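Local coordinates for protein alpha-1,2-mannosidase (Bacteroides thetaiotaomicron, PDB 2WW2) that hydrolyses alpha-mannosides as a calcium-dependent, inverting glycoside hydrolase of family GH92 in a human gut symbiont, at residues A[449-463]-A[470-482]. Sequence-based numbering, arbitrary orientation.
Sequences LEYAYADWCIARFAE and IADQYYQKAPNYR
A459 and A471 bring their CA atoms to 4.1 Å where helices 449-463 and 470-475 pack nearly antiparallel, axes 7.7 Å apart at 162°; alanines permit this spacing. Y475 is a knob among W456, A459, R460 and E463: A459 CB sits over its ring face, 3.4 Å from the centroid, a CH-pi contact. Y475 OH donates to E463 OE1 at 2.9 Å, 50° out of the carboxylate plane. E463 gets there with CG anti to the backbone N (chi1 -170°) and an extended chain. Without the phenol, as with an alanine in place of Y475, E463 OE1 would probably lose this donor and a gap would open over A459 CB. Y474 takes I458 CG2 over its ring centre, 3.7 Å from the centroid, while D455 OD1 lies in plane at the ring edge, 3.4 Å from CE1. A water donates to this OD1 and accepts from K477 NZ; R424 pairs with the same OD1, Y430 OH bonds to OD2, and K477 NZ salt-bridges D431. Past helix 470-475, A452 CB rests 3.7 Å from A478 O, and L449 CD2 3.5 Å from Y481 CB. This helical hairpin of the GH92 catalytic domain is consistent with an (alpha/alpha)6 barrel.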
ATOM      1  N   LEU A 449       1.390  28.117  -6.003  1.00  8.35           N
ATOM      2  CA  LEU A 449       1.535  28.173  -4.550  1.00  8.62           C
ATOM      3  C   LEU A 449       2.854  28.828  -4.109  1.00  8.42           C
ATOM      4  O   LEU A 449       2.883  29.634  -3.167  1.00  8.00           O
ATOM      5  CB  LEU A 449       1.345  26.770  -3.934  1.00  8.94           C
ATOM      6  CG  LEU A 449      -0.063  26.181  -4.143  1.00  9.33           C
ATOM      7  CD1 LEU A 449      -0.100  24.646  -3.953  1.00  9.13           C
ATOM      8  CD2 LEU A 449      -1.123  26.850  -3.246  1.00  8.23           C
ATOM      9  N   GLU A 450       3.946  28.507  -4.787  1.00  8.44           N
ATOM     10  CA  GLU A 450       5.223  29.158  -4.491  1.00  8.84           C
ATOM     11  C   GLU A 450       5.146  30.662  -4.808  1.00  8.42           C
ATOM     12  O   GLU A 450       5.697  31.493  -4.082  1.00  8.00           O
ATOM     13  CB  GLU A 450       6.352  28.511  -5.316  1.00  9.53           C
ATOM     14  CG  GLU A 450       6.620  27.025  -4.997  1.00 11.71           C
ATOM     15  CD  GLU A 450       7.488  26.814  -3.758  1.00 14.96           C
ATOM     16  OE1 GLU A 450       8.138  27.792  -3.327  1.00 17.20           O
ATOM     17  OE2 GLU A 450       7.529  25.669  -3.201  1.00 14.52           O
ATOM     18  N   TYR A 451       4.460  31.012  -5.885  1.00  8.60           N
ATOM     19  CA  TYR A 451       4.380  32.417  -6.293  1.00  8.33           C
ATOM     20  C   TYR A 451       3.528  33.277  -5.346  1.00  8.29           C
ATOM     21  O   TYR A 451       3.856  34.447  -5.107  1.00  8.55           O
ATOM     22  CB  TYR A 451       3.806  32.555  -7.701  1.00  8.47           C
ATOM     23  CG  TYR A 451       4.591  31.878  -8.814  1.00  7.91           C
ATOM     24  CD1 TYR A 451       5.898  31.430  -8.619  1.00  7.60           C
ATOM     25  CD2 TYR A 451       4.011  31.696 -10.059  1.00  7.95           C
ATOM     26  CE1 TYR A 451       6.595  30.803  -9.655  1.00  5.81           C
ATOM     27  CE2 TYR A 451       4.701  31.086 -11.104  1.00  6.92           C
ATOM     28  CZ  TYR A 451       5.989  30.639 -10.888  1.00  6.96           C
ATOM     29  OH  TYR A 451       6.673  30.028 -11.911  1.00  7.11           O
ATOM     30  N   ALA A 452       2.426  32.726  -4.844  1.00  7.60           N
ATOM     31  CA  ALA A 452       1.582  33.474  -3.899  1.00  8.39           C
ATOM     32  C   ALA A 452       2.402  33.839  -2.646  1.00  8.48           C
ATOM     33  O   ALA A 452       2.279  34.931  -2.087  1.00  8.48           O
ATOM     34  CB  ALA A 452       0.347  32.657  -3.524  1.00  7.63           C
ATOM     35  N   TYR A 453       3.257  32.918  -2.224  1.00  8.71           N
ATOM     36  CA  TYR A 453       4.169  33.169  -1.103  1.00  8.88           C
ATOM     37  C   TYR A 453       5.219  34.248  -1.424  1.00  9.29           C
ATOM     38  O   TYR A 453       5.471  35.166  -0.610  1.00  9.71           O
ATOM     39  CB  TYR A 453       4.871  31.864  -0.697  1.00  8.83           C
ATOM     40  CG  TYR A 453       6.044  32.095   0.254  1.00  8.95           C
ATOM     41  CD1 TYR A 453       5.840  32.577   1.538  1.00  8.95           C
ATOM     42  CD2 TYR A 453       7.361  31.833  -0.153  1.00  7.23           C
ATOM     43  CE1 TYR A 453       6.913  32.787   2.407  1.00  9.05           C
ATOM     44  CE2 TYR A 453       8.429  32.047   0.697  1.00  7.43           C
ATOM     45  CZ  TYR A 453       8.200  32.513   1.975  1.00  7.92           C
ATOM     46  OH  TYR A 453       9.256  32.738   2.813  1.00  8.66           O
ATOM     47  N   ALA A 454       5.845  34.143  -2.591  1.00  8.55           N
ATOM     48  CA  ALA A 454       6.857  35.125  -2.966  1.00  8.45           C
ATOM     49  C   ALA A 454       6.202  36.499  -3.094  1.00  8.39           C
ATOM     50  O   ALA A 454       6.792  37.516  -2.738  1.00  8.27           O
ATOM     51  CB  ALA A 454       7.536  34.737  -4.299  1.00  8.08           C
ATOM     52  N   ASP A 455       4.983  36.532  -3.611  1.00  7.25           N
ATOM     53  CA  ASP A 455       4.300  37.806  -3.744  1.00  7.97           C
ATOM     54  C   ASP A 455       3.973  38.397  -2.367  1.00  7.71           C
ATOM     55  O   ASP A 455       4.062  39.614  -2.163  1.00  7.79           O
ATOM     56  CB  ASP A 455       3.040  37.648  -4.605  1.00  7.83           C
ATOM     57  CG  ASP A 455       3.372  37.393  -6.063  1.00 10.80           C
ATOM     58  OD1 ASP A 455       4.475  37.822  -6.502  1.00 13.21           O
ATOM     59  OD2 ASP A 455       2.536  36.786  -6.780  1.00 13.18           O
ATOM     60  N   TRP A 456       3.578  37.546  -1.424  1.00  7.23           N
ATOM     61  CA  TRP A 456       3.407  38.011  -0.040  1.00  7.38           C
ATOM     62  C   TRP A 456       4.739  38.601   0.479  1.00  7.10           C
ATOM     63  O   TRP A 456       4.756  39.681   1.088  1.00  6.62           O
ATOM     64  CB  TRP A 456       2.872  36.874   0.855  1.00  7.09           C
ATOM     65  CG  TRP A 456       2.861  37.220   2.308  1.00  8.25           C
ATOM     66  CD1 TRP A 456       1.848  37.819   3.011  1.00  7.08           C
ATOM     67  CD2 TRP A 456       3.923  37.004   3.238  1.00  7.97           C
ATOM     68  NE1 TRP A 456       2.219  37.990   4.330  1.00  8.43           N
ATOM     69  CE2 TRP A 456       3.487  37.487   4.495  1.00  8.36           C
ATOM     70  CE3 TRP A 456       5.193  36.428   3.137  1.00  8.19           C
ATOM     71  CZ2 TRP A 456       4.284  37.428   5.634  1.00  7.01           C
ATOM     72  CZ3 TRP A 456       5.984  36.364   4.271  1.00  8.07           C
ATOM     73  CH2 TRP A 456       5.530  36.873   5.503  1.00 10.16           C
ATOM     74  N   CYS A 457       5.866  37.930   0.221  1.00  6.86           N
ATOM     75  CA  CYS A 457       7.167  38.480   0.675  1.00  7.28           C
ATOM     76  C   CYS A 457       7.427  39.866   0.077  1.00  7.39           C
ATOM     77  O   CYS A 457       7.902  40.769   0.766  1.00  7.51           O
ATOM     78  CB  CYS A 457       8.341  37.574   0.288  1.00  7.13           C
ATOM     79  SG  CYS A 457       8.379  36.024   1.160  1.00  9.68           S
ATOM     80  N   ILE A 458       7.137  40.028  -1.212  1.00  6.74           N
ATOM     81  CA  ILE A 458       7.382  41.319  -1.864  1.00  6.76           C
ATOM     82  C   ILE A 458       6.469  42.394  -1.291  1.00  7.19           C
ATOM     83  O   ILE A 458       6.894  43.545  -1.103  1.00  7.08           O
ATOM     84  CB  ILE A 458       7.236  41.236  -3.405  1.00  6.82           C
ATOM     85  CG1 ILE A 458       8.368  40.363  -3.965  1.00  7.29           C
ATOM     86  CG2 ILE A 458       7.246  42.652  -4.042  1.00  5.75           C
ATOM     87  CD1 ILE A 458       8.145  39.950  -5.453  1.00  9.47           C
ATOM     88  N   ALA A 459       5.225  42.022  -0.994  1.00  7.30           N
ATOM     89  CA  ALA A 459       4.300  42.987  -0.385  1.00  7.34           C
ATOM     90  C   ALA A 459       4.848  43.448   0.974  1.00  7.63           C
ATOM     91  O   ALA A 459       4.830  44.643   1.307  1.00  7.12           O
ATOM     92  CB  ALA A 459       2.919  42.378  -0.215  1.00  7.38           C
ATOM     93  N   ARG A 460       5.309  42.491   1.767  1.00  7.32           N
ATOM     94  CA  ARG A 460       5.853  42.807   3.082  1.00  8.00           C
ATOM     95  C   ARG A 460       7.028  43.769   2.942  1.00  7.43           C
ATOM     96  O   ARG A 460       7.148  44.722   3.710  1.00  6.50           O
ATOM     97  CB  ARG A 460       6.323  41.520   3.764  1.00  7.49           C
ATOM     98  CG  ARG A 460       5.167  40.627   4.250  1.00  8.90           C
ATOM     99  CD  ARG A 460       4.819  41.030   5.676  1.00 12.10           C
ATOM    100  NE  ARG A 460       5.976  40.714   6.492  1.00 15.18           N
ATOM    101  CZ  ARG A 460       6.279  41.238   7.674  1.00 17.25           C
ATOM    102  NH1 ARG A 460       5.493  42.163   8.252  1.00 16.56           N
ATOM    103  NH2 ARG A 460       7.386  40.815   8.276  1.00 11.75           N
ATOM    104  N   PHE A 461       7.917  43.467   1.993  1.00  7.67           N
ATOM    105  CA  PHE A 461       9.111  44.266   1.742  1.00  7.83           C
ATOM    106  C   PHE A 461       8.734  45.673   1.339  1.00  7.50           C
ATOM    107  O   PHE A 461       9.218  46.639   1.949  1.00  7.83           O
ATOM    108  CB  PHE A 461      10.015  43.603   0.683  1.00  8.07           C
ATOM    109  CG  PHE A 461      11.372  44.247   0.543  1.00  8.79           C
ATOM    110  CD1 PHE A 461      12.357  44.056   1.512  1.00 10.32           C
ATOM    111  CD2 PHE A 461      11.675  45.026  -0.572  1.00  7.61           C
ATOM    112  CE1 PHE A 461      13.607  44.648   1.379  1.00 10.40           C
ATOM    113  CE2 PHE A 461      12.917  45.609  -0.713  1.00  9.16           C
ATOM    114  CZ  PHE A 461      13.886  45.439   0.268  1.00  8.85           C
ATOM    115  N   ALA A 462       7.855  45.801   0.346  1.00  7.08           N
ATOM    116  CA  ALA A 462       7.447  47.121  -0.121  1.00  7.37           C
ATOM    117  C   ALA A 462       6.807  47.905   1.028  1.00  7.42           C
ATOM    118  O   ALA A 462       7.063  49.093   1.196  1.00  7.45           O
ATOM    119  CB  ALA A 462       6.475  47.017  -1.275  1.00  6.84           C
ATOM    120  N   GLU A 463       5.957  47.236   1.803  1.00  7.93           N
ATOM    121  CA  GLU A 463       5.258  47.925   2.900  1.00  8.78           C
ATOM    122  C   GLU A 463       6.260  48.511   3.896  1.00  8.75           C
ATOM    123  O   GLU A 463       6.097  49.645   4.365  1.00  8.37           O
ATOM    124  CB  GLU A 463       4.281  46.973   3.612  1.00  9.15           C
ATOM    125  CG  GLU A 463       3.373  47.700   4.585  1.00 13.64           C
ATOM    126  CD  GLU A 463       2.211  46.851   5.062  1.00 16.90           C
ATOM    127  OE1 GLU A 463       2.463  45.731   5.532  1.00 19.85           O
ATOM    128  OE2 GLU A 463       1.055  47.330   4.959  1.00 20.79           O
ATOM    129  N   ILE A 470       2.584  49.755  -4.054  1.00 12.62           N
ATOM    130  CA  ILE A 470       3.201  48.507  -4.495  1.00 12.08           C
ATOM    131  C   ILE A 470       2.889  47.371  -3.518  1.00 11.59           C
ATOM    132  O   ILE A 470       2.605  46.233  -3.933  1.00 10.82           O
ATOM    133  CB  ILE A 470       4.723  48.673  -4.694  1.00 12.58           C
ATOM    134  CG1 ILE A 470       4.986  49.617  -5.882  1.00 13.30           C
ATOM    135  CG2 ILE A 470       5.400  47.304  -4.909  1.00 13.08           C
ATOM    136  CD1 ILE A 470       6.448  50.036  -6.035  1.00 15.48           C
ATOM    137  N   ALA A 471       2.929  47.665  -2.220  1.00 10.88           N
ATOM    138  CA  ALA A 471       2.565  46.633  -1.228  1.00 10.54           C
ATOM    139  C   ALA A 471       1.142  46.110  -1.463  1.00 10.52           C
ATOM    140  O   ALA A 471       0.910  44.904  -1.501  1.00 10.11           O
ATOM    141  CB  ALA A 471       2.726  47.156   0.199  1.00 10.14           C
ATOM    142  N   ASP A 472       0.184  47.016  -1.626  1.00 10.72           N
ATOM    143  CA  ASP A 472      -1.196  46.601  -1.878  1.00 11.68           C
ATOM    144  C   ASP A 472      -1.331  45.821  -3.200  1.00 11.75           C
ATOM    145  O   ASP A 472      -2.092  44.865  -3.281  1.00 12.31           O
ATOM    146  CB  ASP A 472      -2.157  47.808  -1.822  1.00 12.02           C
ATOM    147  CG  ASP A 472      -2.174  48.490  -0.439  1.00 13.55           C
ATOM    148  OD1 ASP A 472      -1.727  47.887   0.566  1.00 16.51           O
ATOM    149  OD2 ASP A 472      -2.635  49.634  -0.353  1.00 16.87           O
ATOM    150  N   GLN A 473      -0.575  46.194  -4.228  1.00 12.12           N
ATOM    151  CA  GLN A 473      -0.588  45.408  -5.476  1.00 12.88           C
ATOM    152  C   GLN A 473      -0.211  43.949  -5.204  1.00 12.00           C
ATOM    153  O   GLN A 473      -0.792  43.017  -5.769  1.00 12.06           O
ATOM    154  CB  GLN A 473       0.393  45.964  -6.497  1.00 12.50           C
ATOM    155  CG  GLN A 473      -0.066  47.204  -7.227  1.00 17.69           C
ATOM    156  CD  GLN A 473       1.062  47.799  -8.041  1.00 20.82           C
ATOM    157  OE1 GLN A 473       1.379  48.983  -7.914  1.00 26.62           O
ATOM    158  NE2 GLN A 473       1.700  46.971  -8.851  1.00 22.19           N
ATOM    159  N   TYR A 474       0.789  43.757  -4.351  1.00 11.22           N
ATOM    160  CA  TYR A 474       1.306  42.429  -4.109  1.00 10.46           C
ATOM    161  C   TYR A 474       0.498  41.658  -3.073  1.00 10.14           C
ATOM    162  O   TYR A 474       0.343  40.443  -3.195  1.00  9.74           O
ATOM    163  CB  TYR A 474       2.821  42.462  -3.806  1.00 10.68           C
ATOM    164  CG  TYR A 474       3.623  42.457  -5.088  1.00 10.85           C
ATOM    165  CD1 TYR A 474       4.076  41.260  -5.637  1.00 12.39           C
ATOM    166  CD2 TYR A 474       3.889  43.644  -5.778  1.00  9.28           C
ATOM    167  CE1 TYR A 474       4.777  41.236  -6.828  1.00 11.65           C
ATOM    168  CE2 TYR A 474       4.587  43.626  -6.978  1.00 11.95           C
ATOM    169  CZ  TYR A 474       5.015  42.417  -7.496  1.00 11.80           C
ATOM    170  OH  TYR A 474       5.720  42.384  -8.671  1.00 13.15           O
ATOM    171  N   TYR A 475      -0.024  42.355  -2.066  1.00  9.56           N
ATOM    172  CA  TYR A 475      -0.916  41.730  -1.100  1.00  9.96           C
ATOM    173  C   TYR A 475      -2.154  41.166  -1.799  1.00 10.40           C
ATOM    174  O   TYR A 475      -2.710  40.153  -1.370  1.00 10.23           O
ATOM    175  CB  TYR A 475      -1.320  42.717   0.010  1.00 10.24           C
ATOM    176  CG  TYR A 475      -0.293  42.845   1.131  1.00 10.53           C
ATOM    177  CD1 TYR A 475       0.181  41.715   1.788  1.00 11.00           C
ATOM    178  CD2 TYR A 475       0.156  44.096   1.560  1.00 11.80           C
ATOM    179  CE1 TYR A 475       1.092  41.818   2.827  1.00 12.07           C
ATOM    180  CE2 TYR A 475       1.079  44.212   2.594  1.00 10.34           C
ATOM    181  CZ  TYR A 475       1.531  43.074   3.227  1.00 11.70           C
ATOM    182  OH  TYR A 475       2.446  43.163   4.248  1.00 14.53           O
ATOM    183  N   GLN A 476      -2.559  41.801  -2.896  1.00 10.41           N
ATOM    184  CA  GLN A 476      -3.687  41.289  -3.676  1.00 11.03           C
ATOM    185  C   GLN A 476      -3.410  39.908  -4.258  1.00 11.11           C
ATOM    186  O   GLN A 476      -4.341  39.175  -4.573  1.00 11.93           O
ATOM    187  CB  GLN A 476      -4.082  42.260  -4.796  1.00 11.07           C
ATOM    188  N   LYS A 477      -2.138  39.533  -4.393  1.00 11.38           N
ATOM    189  CA  LYS A 477      -1.806  38.222  -4.955  1.00 11.46           C
ATOM    190  C   LYS A 477      -1.521  37.163  -3.881  1.00 11.68           C
ATOM    191  O   LYS A 477      -1.538  35.956  -4.161  1.00 12.51           O
ATOM    192  CB  LYS A 477      -0.616  38.339  -5.913  1.00 12.07           C
ATOM    193  CG  LYS A 477      -0.769  39.419  -6.995  1.00 12.33           C
ATOM    194  CD  LYS A 477       0.551  39.532  -7.785  1.00 13.88           C
ATOM    195  CE  LYS A 477       0.608  40.785  -8.661  1.00 18.63           C
ATOM    196  NZ  LYS A 477       1.665  40.644  -9.699  1.00 20.28           N
ATOM    197  N   ALA A 478      -1.261  37.617  -2.659  1.00 10.52           N
ATOM    198  CA  ALA A 478      -0.949  36.727  -1.546  1.00 10.58           C
ATOM    199  C   ALA A 478      -1.981  35.612  -1.356  1.00 10.44           C
ATOM    200  O   ALA A 478      -1.616  34.491  -1.020  1.00 10.27           O
ATOM    201  CB  ALA A 478      -0.767  37.531  -0.237  1.00  9.83           C
ATOM    202  N   PRO A 479      -3.281  35.915  -1.563  1.00 10.75           N
ATOM    203  CA  PRO A 479      -4.297  34.869  -1.417  1.00 10.56           C
ATOM    204  C   PRO A 479      -4.546  34.036  -2.686  1.00 10.25           C
ATOM    205  O   PRO A 479      -5.556  33.349  -2.760  1.00  9.76           O
ATOM    206  CB  PRO A 479      -5.585  35.652  -1.062  1.00 10.17           C
ATOM    207  CG  PRO A 479      -5.260  37.115  -1.264  1.00 11.51           C
ATOM    208  CD  PRO A 479      -3.869  37.245  -1.809  1.00 10.92           C
ATOM    209  N   ASN A 480      -3.658  34.109  -3.676  1.00 10.55           N
ATOM    210  CA  ASN A 480      -3.892  33.411  -4.938  1.00 10.60           C
ATOM    211  C   ASN A 480      -3.944  31.894  -4.736  1.00 10.94           C
ATOM    212  O   ASN A 480      -4.482  31.188  -5.579  1.00 10.78           O
ATOM    213  CB  ASN A 480      -2.847  33.768  -6.002  1.00 11.14           C
ATOM    214  CG  ASN A 480      -3.212  35.024  -6.789  1.00 11.58           C
ATOM    215  OD1 ASN A 480      -4.350  35.500  -6.731  1.00 10.61           O
ATOM    216  ND2 ASN A 480      -2.251  35.554  -7.545  1.00 12.38           N
ATOM    217  N   TYR A 481      -3.390  31.398  -3.628  1.00 10.28           N
ATOM    218  CA  TYR A 481      -3.523  29.971  -3.315  1.00 10.50           C
ATOM    219  C   TYR A 481      -4.989  29.538  -3.312  1.00 10.94           C
ATOM    220  O   TYR A 481      -5.320  28.379  -3.643  1.00 10.77           O
ATOM    221  CB  TYR A 481      -2.871  29.612  -1.968  1.00  9.92           C
ATOM    222  CG  TYR A 481      -3.526  30.242  -0.761  1.00 10.87           C
ATOM    223  CD1 TYR A 481      -4.577  29.609  -0.115  1.00 11.47           C
ATOM    224  CD2 TYR A 481      -3.096  31.473  -0.268  1.00 10.29           C
ATOM    225  CE1 TYR A 481      -5.184  30.178   0.992  1.00 11.47           C
ATOM    226  CE2 TYR A 481      -3.702  32.063   0.849  1.00 10.62           C
ATOM    227  CZ  TYR A 481      -4.748  31.406   1.465  1.00 11.25           C
ATOM    228  OH  TYR A 481      -5.360  31.960   2.562  1.00 12.57           O
ATOM    229  N   ARG A 482      -5.871  30.445  -2.903  1.00 11.08           N
ATOM    230  CA  ARG A 482      -7.296  30.107  -2.845  1.00 11.75           C
ATOM    231  C   ARG A 482      -7.881  29.745  -4.209  1.00 11.42           C
ATOM    232  O   ARG A 482      -8.911  29.077  -4.297  1.00 11.48           O
ATOM    233  CB  ARG A 482      -8.112  31.253  -2.231  1.00 12.22           C
ATOM    234  CG  ARG A 482      -7.694  31.665  -0.814  1.00 15.08           C
ATOM    235  CD  ARG A 482      -8.664  32.752  -0.317  1.00 20.29           C
ATOM    236  NE  ARG A 482      -8.300  33.386   0.953  1.00 26.14           N
ATOM    237  CZ  ARG A 482      -8.576  32.906   2.175  1.00 29.32           C
ATOM    238  NH1 ARG A 482      -9.197  31.737   2.343  1.00 27.80           N
ATOM    239  NH2 ARG A 482      -8.222  33.608   3.251  1.00 30.42           N
TER
HETATM  240  O   HOH W   1       3.852  39.085  -9.112  1.00 14.02           O